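Local coordinates for protein CT_858 (PDB 3DOR) that is a secreted protease of Chlamydia trachomatis, probably a serine-type endopeptidase, whose mature form is a dimer, at residues 262-268 against 277-283; 290-294 against 330-335; 295-301 against 335-341; 535-539 against 551-555. All coordinates share one frame; numbering follows the deposited sequence.

Overall arrangement
All four contacts lie on or beside the mixed sheet 268-271, 278-284, 290-297, 333-337, 457-461, 483-486, 534-535 and the helix 549-564 packed on it. Contacts 2 and 3 lie about 16 Å apart, centre to centre, along the same parallel strand pair and share Ile335. Contact 1 adds the next strand, with its centre about 10 Å from that of contact 2 and about 14 Å from that of contact 3; Ser281 O and Val293 N, 2.8 Å apart, link it to contact 2. Contact 4 brings in the helix, where Val555 CG1 lies 3.9 Å from Ile335 CD1. A sulfate ion, probably from the crystallisation liquor, lies about 6 Å from the side chain of His291 in contact 2.

Contact 1 of 4, residues 262-268 against 277-283; sequences LPVIGPV and RAYISSV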
loop_
_atom_site.group_PDB
_atom_site.type_symbol
_atom_site.label_atom_id
_atom_site.label_comp_id
_atom_site.label_asym_id
_atom_site.label_seq_id
_atom_site.Cartn_x
_atom_site.Cartn_y
_atom_site.Cartn_z
ATOM N N LEU B 262 32.493 6.882 -14.008
ATOM C CA LEU B 262 33.699 7.694 -14.041
ATOM C C LEU B 262 34.926 6.993 -13.449
ATOM O O LEU B 262 34.862 6.395 -12.367
ATOM C CB LEU B 262 33.459 9.003 -13.294
ATOM C CG LEU B 262 32.286 9.840 -13.814
ATOM C CD1 LEU B 262 32.055 11.016 -12.891
ATOM C CD2 LEU B 262 32.585 10.311 -15.242
ATOM N N PRO B 263 36.057 7.033 -14.172
ATOM C CA PRO B 263 37.285 6.401 -13.674
ATOM C C PRO B 263 37.887 7.256 -12.553
ATOM O O PRO B 263 37.507 8.416 -12.392
ATOM C CB PRO B 263 38.173 6.323 -14.925
ATOM C CG PRO B 263 37.653 7.416 -15.807
ATOM C CD PRO B 263 36.169 7.364 -15.604
ATOM N N VAL B 264 38.809 6.697 -11.770
ATOM C CA VAL B 264 39.404 7.459 -10.673
ATOM C C VAL B 264 40.062 8.718 -11.206
ATOM O O VAL B 264 40.628 8.714 -12.297
ATOM C CB VAL B 264 40.439 6.615 -9.874
ATOM C CG1 VAL B 264 39.772 5.372 -9.333
ATOM C CG2 VAL B 264 41.607 6.230 -10.755
ATOM N N ILE B 265 39.984 9.795 -10.430
ATOM C CA ILE B 265 40.538 11.077 -10.836
ATOM C C ILE B 265 42.057 11.187 -10.682
ATOM O O ILE B 265 42.680 12.097 -11.229
ATOM C CB ILE B 265 39.854 12.223 -10.049
ATOM C CG1 ILE B 265 40.152 12.079 -8.548
ATOM C CG2 ILE B 265 38.347 12.187 -10.305
ATOM C CD1 ILE B 265 39.517 13.140 -7.672
ATOM N N GLY B 266 42.651 10.257 -9.947
ATOM C CA GLY B 266 44.087 10.290 -9.757
ATOM C C GLY B 266 44.539 9.136 -8.889
ATOM O O GLY B 266 43.719 8.297 -8.515
ATOM N N PRO B 267 45.841 9.055 -8.564
ATOM C CA PRO B 267 46.327 7.960 -7.724
ATOM C C PRO B 267 45.638 7.979 -6.365
ATOM O O PRO B 267 45.663 8.979 -5.650
ATOM C CB PRO B 267 47.836 8.225 -7.640
ATOM C CG PRO B 267 47.944 9.702 -7.854
ATOM C CD PRO B 267 46.947 9.942 -8.959
ATOM N N VAL B 268 45.013 6.858 -6.028
ATOM C CA VAL B 268 44.286 6.721 -4.780
ATOM C C VAL B 268 45.173 6.615 -3.546
ATOM O O VAL B 268 46.070 5.778 -3.486
ATOM C CB VAL B 268 43.377 5.484 -4.835
ATOM C CG1 VAL B 268 42.659 5.302 -3.508
ATOM C CG2 VAL B 268 42.379 5.641 -5.967
ATOM N N ARG B 277 30.840 4.304 -3.009
ATOM C CA ARG B 277 32.123 4.356 -3.688
ATOM C C ARG B 277 32.695 5.693 -3.196
ATOM O O ARG B 277 32.108 6.756 -3.424
ATOM C CB ARG B 277 31.973 4.401 -5.213
ATOM C CG ARG B 277 33.319 4.600 -5.909
ATOM C CD ARG B 277 33.250 4.533 -7.428
ATOM N NE ARG B 277 34.583 4.700 -8.002
ATOM C CZ ARG B 277 34.827 4.992 -9.273
ATOM N NH1 ARG B 277 33.827 5.151 -10.127
ATOM N NH2 ARG B 277 36.073 5.145 -9.688
ATOM N N ALA B 278 33.825 5.644 -2.509
ATOM C CA ALA B 278 34.422 6.858 -1.996
ATOM C C ALA B 278 35.912 6.659 -1.802
ATOM O O ALA B 278 36.354 5.600 -1.340
ATOM C CB ALA B 278 33.763 7.235 -0.671
ATOM N N TYR B 279 36.686 7.677 -2.154
ATOM C CA TYR B 279 38.121 7.582 -2.011
ATOM C C TYR B 279 38.754 8.955 -1.982
ATOM O O TYR B 279 38.073 9.975 -2.099
ATOM C CB TYR B 279 38.708 6.745 -3.161
ATOM C CG TYR B 279 38.505 7.335 -4.543
ATOM C CD1 TYR B 279 39.388 8.283 -5.050
ATOM C CD2 TYR B 279 37.410 6.962 -5.332
ATOM C CE1 TYR B 279 39.195 8.854 -6.305
ATOM C CE2 TYR B 279 37.206 7.529 -6.594
ATOM C CZ TYR B 279 38.103 8.475 -7.068
ATOM O OH TYR B 279 37.907 9.061 -8.297
ATOM N N ILE B 280 40.065 8.968 -1.798
ATOM C CA ILE B 280 40.833 10.197 -1.769
ATOM C C ILE B 280 41.970 9.993 -2.751
ATOM O O ILE B 280 42.615 8.950 -2.723
ATOM C CB ILE B 280 41.438 10.459 -0.378
ATOM C CG1 ILE B 280 40.332 10.621 0.663
ATOM C CG2 ILE B 280 42.289 11.708 -0.414
ATOM C CD1 ILE B 280 40.859 10.922 2.067
ATOM N N SER B 281 42.189 10.968 -3.630
ATOM C CA SER B 281 43.272 10.917 -4.610
ATOM C C SER B 281 43.981 12.257 -4.576
ATOM O O SER B 281 43.535 13.176 -3.901
ATOM C CB SER B 281 42.738 10.694 -6.028
ATOM O OG SER B 281 42.116 9.432 -6.156
ATOM N N SER B 282 45.090 12.364 -5.296
ATOM C CA SER B 282 45.826 13.621 -5.363
ATOM C C SER B 282 45.553 14.262 -6.715
ATOM O O SER B 282 45.656 13.608 -7.750
ATOM C CB SER B 282 47.324 13.370 -5.211
ATOM O OG SER B 282 47.753 12.390 -6.138
ATOM N N VAL B 283 45.176 15.536 -6.693
ATOM C CA VAL B 283 44.897 16.292 -7.909
ATOM C C VAL B 283 45.982 17.362 -8.044
ATOM O O VAL B 283 46.272 18.080 -7.086
ATOM C CB VAL B 283 43.513 16.966 -7.825
ATOM C CG1 VAL B 283 43.302 17.884 -9.018
ATOM C CG2 VAL B 283 42.424 15.902 -7.784
HETATM O O HOH W 1 35.866 8.543 -9.860
#
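Arg277, Tyr279 and Ser281 reach from residues 277-283 to the backbone of residues 262-268, a side-chain-to-main-chain contact at one edge of the mixed sheet, where a coil leads into strand 268-271. The Arg277 chain is extended, with CG anti to the backbone N (chi1 174°), and this carries the guanidinium out to Leu262. Its NH1 donates to Leu262 O at 2.8 Å, nearly in line with the C=O bond and close to the guanidinium plane, while NH2 adds a weak bond to the same oxygen. NH1 also donates to Asp259 O, so the arginine ties down two carbonyls of the coil.

The Tyr279 hydroxyl accepts from Ile265 N, its OH lying 3.1 Å away at an N-H...O angle of 151°. In the ring plane, a water 2.6 Å from Tyr279 OH donates to Pro263 O at 3.0 Å and bridges the two segments. Ile265 CG1 approaches the edge of the same ring, 4.0 Å from Tyr279 CE1, and Ile265 CD1 lies 4.0 Å from Val283 CG2. Ser281 OG donates to Gly266 O at 3.1 Å, approaching from above the carbonyl plane instead of on a lone pair.

Lys556 of helix 549-564 takes Ile265 O, so the coil is held from the helix as well. The whole forms the entry to a beta hairpin, strands 268-271 and 278-284, at the margin of the sheet.

Contact 2 of 4, residues 290-294 against 330-335; sequences SHKVG and NTEALI
His291 and Glu332 meet with their side chains crossing at about a right angle, ring and carboxylate planes 65° apart. The imidazole ND1 donates to Glu332 OE1 at 2.8 Å, meeting that oxygen on its syn side, though out of the carboxylate plane. Glu332 can span the gap because its chain runs extended beyond CG, and its second oxygen, OE2, accepts from Lys292 N at 3.2 Å from above the carboxylate plane. Its own backbone N donates to Lys292 O at 2.9 Å, so Glu332 holds the main chain of Lys292 at both N and O.

The Lys292 side chain bends at chi3 (-63°) and swings the other way, over Asn330: its CE lies 3.2 Å from Asn330 O, and a water links NZ, by a weak bond, to Asn330 OD1. Asn330 ND2 donates elsewhere, to Val326 O. Further along, parallel pairing takes over, with Gly294 N bonded to Ala333 O and Ile335 N to Gly294 O at 2.7 Å. Next to this pairing the Val293 and Ile335 side chains cross, with Val293 CG1 4.0 Å from Ile335 CG1.

The parallel strands are the two ends of a beta-alpha-beta crossover through helix 316-330. With two N-H donors, one on each oxygen, the Glu332 carboxylate is probably ionised and fixed in its rotation.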
loop_
_atom_site.group_PDB
_atom_site.type_symbol
_atom_site.label_atom_id
_atom_site.label_comp_id
_atom_site.label_asym_id
_atom_site.label_seq_id
_atom_site.Cartn_x
_atom_site.Cartn_y
_atom_site.Cartn_z
ATOM N N SER B 290 50.300 19.676 -5.926
ATOM C CA SER B 290 49.306 18.640 -5.618
ATOM C C SER B 290 48.422 18.932 -4.421
ATOM O O SER B 290 48.872 19.486 -3.422
ATOM C CB SER B 290 49.977 17.282 -5.408
ATOM O OG SER B 290 50.607 16.856 -6.602
ATOM N N HIS B 291 47.164 18.519 -4.540
ATOM C CA HIS B 291 46.146 18.705 -3.519
ATOM C C HIS B 291 45.447 17.375 -3.264
ATOM O O HIS B 291 45.252 16.591 -4.189
ATOM C CB HIS B 291 45.088 19.695 -4.009
ATOM C CG HIS B 291 45.614 21.066 -4.288
ATOM N ND1 HIS B 291 45.947 21.953 -3.287
ATOM C CD2 HIS B 291 45.850 21.709 -5.457
ATOM C CE1 HIS B 291 46.364 23.087 -3.829
ATOM N NE2 HIS B 291 46.315 22.964 -5.142
ATOM N N LYS B 292 45.064 17.117 -2.018
ATOM C CA LYS B 292 44.353 15.884 -1.709
ATOM C C LYS B 292 42.874 16.188 -1.897
ATOM O O LYS B 292 42.354 17.153 -1.350
ATOM C CB LYS B 292 44.630 15.429 -0.273
ATOM C CG LYS B 292 46.110 15.202 0.012
ATOM C CD LYS B 292 46.330 14.170 1.110
ATOM C CE LYS B 292 45.769 14.619 2.432
ATOM N NZ LYS B 292 45.903 13.565 3.483
ATOM N N VAL B 293 42.202 15.375 -2.696
ATOM C CA VAL B 293 40.792 15.611 -2.958
ATOM C C VAL B 293 39.939 14.371 -2.766
ATOM O O VAL B 293 40.302 13.278 -3.191
ATOM C CB VAL B 293 40.593 16.148 -4.400
ATOM C CG1 VAL B 293 39.107 16.349 -4.694
ATOM C CG2 VAL B 293 41.360 17.470 -4.567
ATOM N N GLY B 294 38.797 14.547 -2.116
ATOM C CA GLY B 294 37.910 13.421 -1.914
ATOM C C GLY B 294 36.960 13.253 -3.082
ATOM O O GLY B 294 36.635 14.221 -3.782
ATOM N N ASN B 330 41.205 14.782 6.016
ATOM C CA ASN B 330 42.238 14.301 5.111
ATOM C C ASN B 330 42.068 14.786 3.694
ATOM O O ASN B 330 42.575 14.165 2.760
ATOM C CB ASN B 330 42.217 12.781 5.115
ATOM C CG ASN B 330 42.525 12.215 6.472
ATOM O OD1 ASN B 330 43.691 12.065 6.836
ATOM N ND2 ASN B 330 41.483 11.920 7.246
ATOM N N THR B 331 41.408 15.924 3.541
ATOM C CA THR B 331 41.121 16.408 2.213
ATOM C C THR B 331 41.047 17.946 2.165
ATOM O O THR B 331 40.868 18.597 3.198
ATOM C CB THR B 331 39.791 15.718 1.804
ATOM O OG1 THR B 331 39.971 14.974 0.598
ATOM C CG2 THR B 331 38.685 16.693 1.708
ATOM N N GLU B 332 41.206 18.524 0.975
ATOM C CA GLU B 332 41.128 19.982 0.800
ATOM C C GLU B 332 39.842 20.392 0.067
ATOM O O GLU B 332 39.425 21.542 0.119
ATOM C CB GLU B 332 42.330 20.503 -0.008
ATOM C CG GLU B 332 43.679 20.415 0.701
ATOM C CD GLU B 332 44.843 20.725 -0.235
ATOM O OE1 GLU B 332 44.941 21.875 -0.722
ATOM O OE2 GLU B 332 45.660 19.817 -0.493
ATOM N N ALA B 333 39.247 19.458 -0.657
ATOM C CA ALA B 333 38.013 19.720 -1.394
ATOM C C ALA B 333 37.361 18.368 -1.625
ATOM O O ALA B 333 37.997 17.338 -1.426
ATOM C CB ALA B 333 38.310 20.407 -2.727
ATOM N N LEU B 334 36.105 18.376 -2.058
ATOM C CA LEU B 334 35.369 17.140 -2.261
ATOM C C LEU B 334 34.570 17.154 -3.562
ATOM O O LEU B 334 33.830 18.100 -3.839
ATOM C CB LEU B 334 34.393 16.948 -1.098
ATOM C CG LEU B 334 33.794 15.597 -0.668
ATOM C CD1 LEU B 334 32.335 15.828 -0.332
ATOM C CD2 LEU B 334 33.937 14.518 -1.715
ATOM N N ILE B 335 34.717 16.096 -4.349
ATOM C CA ILE B 335 33.955 15.962 -5.576
ATOM C C ILE B 335 32.850 14.948 -5.296
ATOM O O ILE B 335 33.117 13.839 -4.819
ATOM C CB ILE B 335 34.812 15.438 -6.741
ATOM C CG1 ILE B 335 35.887 16.472 -7.113
ATOM C CG2 ILE B 335 33.918 15.153 -7.951
ATOM C CD1 ILE B 335 36.886 15.961 -8.128
HETATM O O HOH W 2 45.313 10.814 4.622
#

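Contact 3 of 4, residues 295-301 against 335-341; sequences FLRIPTY and IIDQTNN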
loop_
_atom_site.group_PDB
_atom_site.type_symbol
_atom_site.label_atom_id
_atom_site.label_comp_id
_atom_site.label_asym_id
_atom_site.label_seq_id
_atom_site.Cartn_x
_atom_site.Cartn_y
_atom_site.Cartn_z
ATOM N N PHE B 295 36.545 12.010 -3.314
ATOM C CA PHE B 295 35.590 11.679 -4.362
ATOM C C PHE B 295 34.541 10.777 -3.719
ATOM O O PHE B 295 34.866 9.778 -3.067
ATOM C CB PHE B 295 36.236 10.935 -5.528
ATOM C CG PHE B 295 35.239 10.521 -6.603
ATOM C CD1 PHE B 295 34.961 11.358 -7.682
ATOM C CD2 PHE B 295 34.546 9.315 -6.503
ATOM C CE1 PHE B 295 34.009 11.004 -8.644
ATOM C CE2 PHE B 295 33.591 8.951 -7.458
ATOM C CZ PHE B 295 33.321 9.796 -8.530
ATOM N N LEU B 296 33.283 11.141 -3.902
ATOM C CA LEU B 296 32.175 10.392 -3.336
ATOM C C LEU B 296 31.042 10.356 -4.355
ATOM O O LEU B 296 30.721 11.373 -4.949
ATOM C CB LEU B 296 31.691 11.084 -2.057
ATOM C CG LEU B 296 30.460 10.565 -1.302
ATOM C CD1 LEU B 296 29.199 10.871 -2.078
ATOM C CD2 LEU B 296 30.586 9.074 -1.072
ATOM N N ARG B 297 30.451 9.187 -4.578
ATOM C CA ARG B 297 29.321 9.107 -5.502
ATOM C C ARG B 297 28.062 8.818 -4.688
ATOM O O ARG B 297 28.065 7.912 -3.848
ATOM C CB ARG B 297 29.532 8.000 -6.549
ATOM C CG ARG B 297 28.307 7.768 -7.450
ATOM C CD ARG B 297 28.543 6.772 -8.605
ATOM N NE ARG B 297 27.254 6.359 -9.159
ATOM C CZ ARG B 297 26.413 7.178 -9.792
ATOM N NH1 ARG B 297 26.723 8.456 -9.981
ATOM N NH2 ARG B 297 25.224 6.742 -10.169
ATOM N N ILE B 298 27.013 9.617 -4.882
ATOM C CA ILE B 298 25.734 9.383 -4.198
ATOM C C ILE B 298 24.920 8.802 -5.348
ATOM O O ILE B 298 24.528 9.524 -6.262
ATOM C CB ILE B 298 25.091 10.705 -3.686
ATOM C CG1 ILE B 298 25.989 11.358 -2.635
ATOM C CG2 ILE B 298 23.723 10.425 -3.076
ATOM C CD1 ILE B 298 25.443 12.692 -2.094
ATOM N N PRO B 299 24.659 7.485 -5.321
ATOM C CA PRO B 299 23.912 6.810 -6.384
ATOM C C PRO B 299 22.390 6.933 -6.410
ATOM O O PRO B 299 21.780 6.942 -7.488
ATOM C CB PRO B 299 24.386 5.363 -6.245
ATOM C CG PRO B 299 24.441 5.200 -4.757
ATOM C CD PRO B 299 25.032 6.528 -4.258
ATOM N N THR B 300 21.778 7.022 -5.239
ATOM C CA THR B 300 20.328 7.130 -5.152
ATOM C C THR B 300 19.952 7.712 -3.801
ATOM O O THR B 300 20.766 7.695 -2.871
ATOM C CB THR B 300 19.661 5.744 -5.265
ATOM O OG1 THR B 300 18.252 5.877 -5.052
ATOM C CG2 THR B 300 20.228 4.789 -4.210
ATOM N N TYR B 301 18.732 8.238 -3.695
ATOM C CA TYR B 301 18.270 8.777 -2.432
ATOM C C TYR B 301 17.245 7.858 -1.775
ATOM O O TYR B 301 16.661 8.189 -0.744
ATOM C CB TYR B 301 17.741 10.209 -2.595
ATOM C CG TYR B 301 18.860 11.185 -2.931
ATOM C CD1 TYR B 301 19.072 11.609 -4.243
ATOM C CD2 TYR B 301 19.759 11.618 -1.949
ATOM C CE1 TYR B 301 20.156 12.435 -4.577
ATOM C CE2 TYR B 301 20.853 12.452 -2.277
ATOM C CZ TYR B 301 21.041 12.848 -3.594
ATOM O OH TYR B 301 22.127 13.619 -3.952
ATOM N N ILE B 335 34.717 16.096 -4.349
ATOM C CA ILE B 335 33.955 15.962 -5.576
ATOM C C ILE B 335 32.850 14.948 -5.296
ATOM O O ILE B 335 33.117 13.839 -4.819
ATOM C CB ILE B 335 34.812 15.438 -6.741
ATOM C CG1 ILE B 335 35.887 16.472 -7.113
ATOM C CG2 ILE B 335 33.918 15.153 -7.951
ATOM C CD1 ILE B 335 36.886 15.961 -8.128
ATOM N N ILE B 336 31.607 15.334 -5.570
ATOM C CA ILE B 336 30.472 14.443 -5.368
ATOM C C ILE B 336 29.868 14.106 -6.726
ATOM O O ILE B 336 29.350 14.992 -7.425
ATOM C CB ILE B 336 29.390 15.109 -4.476
ATOM C CG1 ILE B 336 29.933 15.303 -3.057
ATOM C CG2 ILE B 336 28.112 14.254 -4.453
ATOM C CD1 ILE B 336 28.950 15.975 -2.116
ATOM N N ASP B 337 29.952 12.839 -7.117
ATOM C CA ASP B 337 29.380 12.418 -8.385
ATOM C C ASP B 337 27.936 12.035 -8.097
ATOM O O ASP B 337 27.673 11.052 -7.414
ATOM C CB ASP B 337 30.129 11.212 -8.954
ATOM C CG ASP B 337 29.421 10.605 -10.162
ATOM O OD1 ASP B 337 29.779 9.474 -10.551
ATOM O OD2 ASP B 337 28.507 11.263 -10.718
ATOM N N GLN B 338 26.996 12.815 -8.610
ATOM C CA GLN B 338 25.596 12.525 -8.371
ATOM C C GLN B 338 24.837 12.238 -9.673
ATOM O O GLN B 338 23.607 12.284 -9.697
ATOM C CB GLN B 338 24.952 13.705 -7.647
ATOM C CG GLN B 338 23.651 13.358 -7.010
ATOM C CD GLN B 338 22.592 14.412 -7.214
ATOM O OE1 GLN B 338 21.742 14.604 -6.352
ATOM N NE2 GLN B 338 22.617 15.085 -8.364
ATOM N N THR B 339 25.570 11.950 -10.748
ATOM C CA THR B 339 24.953 11.653 -12.045
ATOM C C THR B 339 24.153 10.348 -12.022
ATOM O O THR B 339 24.360 9.510 -11.148
ATOM C CB THR B 339 26.021 11.526 -13.148
ATOM O OG1 THR B 339 26.967 10.509 -12.787
ATOM C CG2 THR B 339 26.762 12.839 -13.328
ATOM N N ASN B 340 23.235 10.182 -12.978
ATOM C CA ASN B 340 22.449 8.952 -13.076
ATOM C C ASN B 340 21.903 8.510 -11.717
ATOM O O ASN B 340 22.182 7.408 -11.238
ATOM C CB ASN B 340 23.322 7.835 -13.661
ATOM C CG ASN B 340 23.588 8.003 -15.150
ATOM O OD1 ASN B 340 23.285 9.036 -15.749
ATOM N ND2 ASN B 340 24.163 6.975 -15.754
ATOM N N ASN B 341 21.106 9.376 -11.117
ATOM C CA ASN B 341 20.538 9.145 -9.802
ATOM C C ASN B 341 19.036 9.390 -9.940
ATOM O O ASN B 341 18.622 10.474 -10.329
ATOM C CB ASN B 341 21.178 10.142 -8.837
ATOM C CG ASN B 341 20.702 9.980 -7.420
ATOM O OD1 ASN B 341 19.513 9.817 -7.171
ATOM N ND2 ASN B 341 21.633 10.039 -6.473
#
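Arg297 and Asp337 lie side by side, pointing the same way, on neighbouring parallel strands. Followed outward, Arg297 CB sits 3.7 Å from the backbone O of Asp337, and CG stays close to that oxygen. CD moves on to the carboxylate, 3.6 Å from Asp337 OD1. The chain is extended to NE, which donates to Ser257 O; there chi4 (65°) turns the guanidinium, whose plane stands 46° from the carboxylate. At the tip, NH1 forms a salt bridge with Asp337 OD1 at 3.3 Å and donates to Thr339 O at 2.8 Å. NH2 shares Thr339 O at 3.1 Å, giving an end-on two-nitrogen grip on one oxygen from the same face of its plane, and reaches Asn340 O at 3.3 Å.

Asp337 OD2 is taken up within its own segment: it accepts from Thr339 N, an Asx turn, and from Thr339 OG1 at 2.7 Å on its syn lone pair. Past the strand ends, Asn341 ND2 donates to Ile298 O, and Tyr301 OH donates to Gln338 OE1 at 2.6 Å, in the carbonyl plane on a lone pair.

Thus the buried Arg297 charge is met by one carboxylate and several carbonyls. These bonds fix the loop where strand 333-337 ends, and the nearby arginine probably keeps Asp337 ionised.

Contact 4 of 4, residues 535-539 against 551-555; sequences DLPFT and YLDKV
Phe538 and Tyr551 bring the two backbones nearest, with CA atoms 6.3 Å apart, where an irregular segment passes the helix without a hydrogen bond between them. What joins them is aromatic and aliphatic. Phe538 points its ring edge at the face of Tyr551 in an edge-to-face pair, with centroids 4.6 Å apart and planes at 57°. The closest atom is Phe538 CE2, which sits over the centre of the tyrosine ring and comes within 3.4 Å of Tyr551 CD1. Tyr551 holds its ring out toward the coil because CG is anti to the backbone N (chi1 175°). Val555 CG2, one helical turn on, covers the opposite face near the rim, so the ring is sandwiched between the phenylalanine edge and a methyl group.

Leu536 completes the contact. Its CD1 lies 3.4 Å from Tyr551 CD1 and 3.9 Å from Val555 CG2, and it also comes within 4.2 Å of Lys554 CB. Only the start of the Lys554 chain takes part, for its NZ leads away to bond with Ala572 O.

Thr539 is the N-cap residue of helix 540-544. The loop's main chain bonds to Gly486, at the end of strand 483-486, through Leu536 and to Ser94 through Phe538, while Tyr551 and Val555 lie on Leu460. The contact thus seats helix 549-564 between the loop that leaves strand 534-535 and the sheet strand 457-461.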
loop_
_atom_site.group_PDB
_atom_site.type_symbol
_atom_site.label_atom_id
_atom_site.label_comp_id
_atom_site.label_asym_id
_atom_site.label_seq_id
_atom_site.Cartn_x
_atom_site.Cartn_y
_atom_site.Cartn_z
ATOM N N ASP B 535 28.640 24.326 -17.626
ATOM C CA ASP B 535 28.090 23.317 -18.516
ATOM C C ASP B 535 29.261 22.510 -19.061
ATOM O O ASP B 535 30.111 23.043 -19.755
ATOM C CB ASP B 535 27.322 23.974 -19.656
ATOM C CG ASP B 535 26.698 22.958 -20.584
ATOM O OD1 ASP B 535 27.375 22.516 -21.535
ATOM O OD2 ASP B 535 25.536 22.584 -20.356
ATOM N N LEU B 536 29.299 21.225 -18.729
ATOM C CA LEU B 536 30.386 20.350 -19.143
ATOM C C LEU B 536 29.836 19.024 -19.643
ATOM O O LEU B 536 29.757 18.051 -18.887
ATOM C CB LEU B 536 31.303 20.079 -17.953
ATOM C CG LEU B 536 32.825 20.013 -18.073
ATOM C CD1 LEU B 536 33.322 19.057 -17.005
ATOM C CD2 LEU B 536 33.285 19.563 -19.450
ATOM N N PRO B 537 29.430 18.968 -20.917
ATOM C CA PRO B 537 28.897 17.722 -21.469
ATOM C C PRO B 537 30.021 16.742 -21.764
ATOM O O PRO B 537 31.189 17.116 -21.768
ATOM C CB PRO B 537 28.191 18.185 -22.744
ATOM C CG PRO B 537 29.076 19.331 -23.206
ATOM C CD PRO B 537 29.342 20.071 -21.896
ATOM N N PHE B 538 29.675 15.483 -21.994
ATOM C CA PHE B 538 30.675 14.469 -22.332
ATOM C C PHE B 538 30.919 14.556 -23.844
ATOM O O PHE B 538 29.966 14.594 -24.623
ATOM C CB PHE B 538 30.164 13.072 -21.968
ATOM C CG PHE B 538 29.955 12.867 -20.487
ATOM C CD1 PHE B 538 28.733 12.398 -20.000
ATOM C CD2 PHE B 538 30.984 13.143 -19.576
ATOM C CE1 PHE B 538 28.532 12.209 -18.624
ATOM C CE2 PHE B 538 30.794 12.957 -18.197
ATOM C CZ PHE B 538 29.568 12.491 -17.720
ATOM N N THR B 539 32.185 14.614 -24.257
ATOM C CA THR B 539 32.517 14.699 -25.676
ATOM C C THR B 539 32.647 13.297 -26.258
ATOM O O THR B 539 32.598 12.303 -25.531
ATOM C CB THR B 539 33.869 15.420 -25.919
ATOM O OG1 THR B 539 34.918 14.684 -25.274
ATOM C CG2 THR B 539 33.836 16.853 -25.387
ATOM N N TYR B 551 36.669 15.347 -19.798
ATOM C CA TYR B 551 35.725 15.737 -18.761
ATOM C C TYR B 551 36.467 15.814 -17.417
ATOM O O TYR B 551 36.447 16.842 -16.734
ATOM C CB TYR B 551 34.610 14.694 -18.676
ATOM C CG TYR B 551 33.616 14.906 -17.553
ATOM C CD1 TYR B 551 32.551 15.800 -17.696
ATOM C CD2 TYR B 551 33.717 14.185 -16.356
ATOM C CE1 TYR B 551 31.603 15.968 -16.679
ATOM C CE2 TYR B 551 32.779 14.346 -15.331
ATOM C CZ TYR B 551 31.723 15.233 -15.501
ATOM O OH TYR B 551 30.762 15.356 -14.522
ATOM N N LEU B 552 37.136 14.727 -17.050
ATOM C CA LEU B 552 37.862 14.688 -15.783
ATOM C C LEU B 552 38.961 15.734 -15.639
ATOM O O LEU B 552 39.110 16.325 -14.567
ATOM C CB LEU B 552 38.429 13.285 -15.536
ATOM C CG LEU B 552 37.364 12.262 -15.133
ATOM C CD1 LEU B 552 38.001 10.891 -14.902
ATOM C CD2 LEU B 552 36.661 12.743 -13.873
ATOM N N ASP B 553 39.727 15.981 -16.701
ATOM C CA ASP B 553 40.784 16.986 -16.603
ATOM C C ASP B 553 40.185 18.351 -16.327
ATOM O O ASP B 553 40.767 19.167 -15.611
ATOM C CB ASP B 553 41.616 17.058 -17.884
ATOM C CG ASP B 553 42.550 15.880 -18.035
ATOM O OD1 ASP B 553 42.890 15.242 -17.007
ATOM O OD2 ASP B 553 42.952 15.607 -19.185
ATOM N N LYS B 554 39.009 18.604 -16.887
ATOM C CA LYS B 554 38.381 19.890 -16.654
ATOM C C LYS B 554 37.805 19.952 -15.243
ATOM O O LYS B 554 37.865 20.995 -14.588
ATOM C CB LYS B 554 37.293 20.174 -17.700
ATOM C CG LYS B 554 36.886 21.635 -17.729
ATOM C CD LYS B 554 38.036 22.506 -17.208
ATOM C CE LYS B 554 38.078 23.873 -17.821
ATOM N NZ LYS B 554 38.477 23.806 -19.256
ATOM N N VAL B 555 37.255 18.839 -14.764
ATOM C CA VAL B 555 36.717 18.824 -13.404
ATOM C C VAL B 555 37.862 19.136 -12.425
ATOM O O VAL B 555 37.688 19.890 -11.466
ATOM C CB VAL B 555 36.105 17.450 -13.048
ATOM C CG1 VAL B 555 35.831 17.376 -11.551
ATOM C CG2 VAL B 555 34.812 17.232 -13.844
#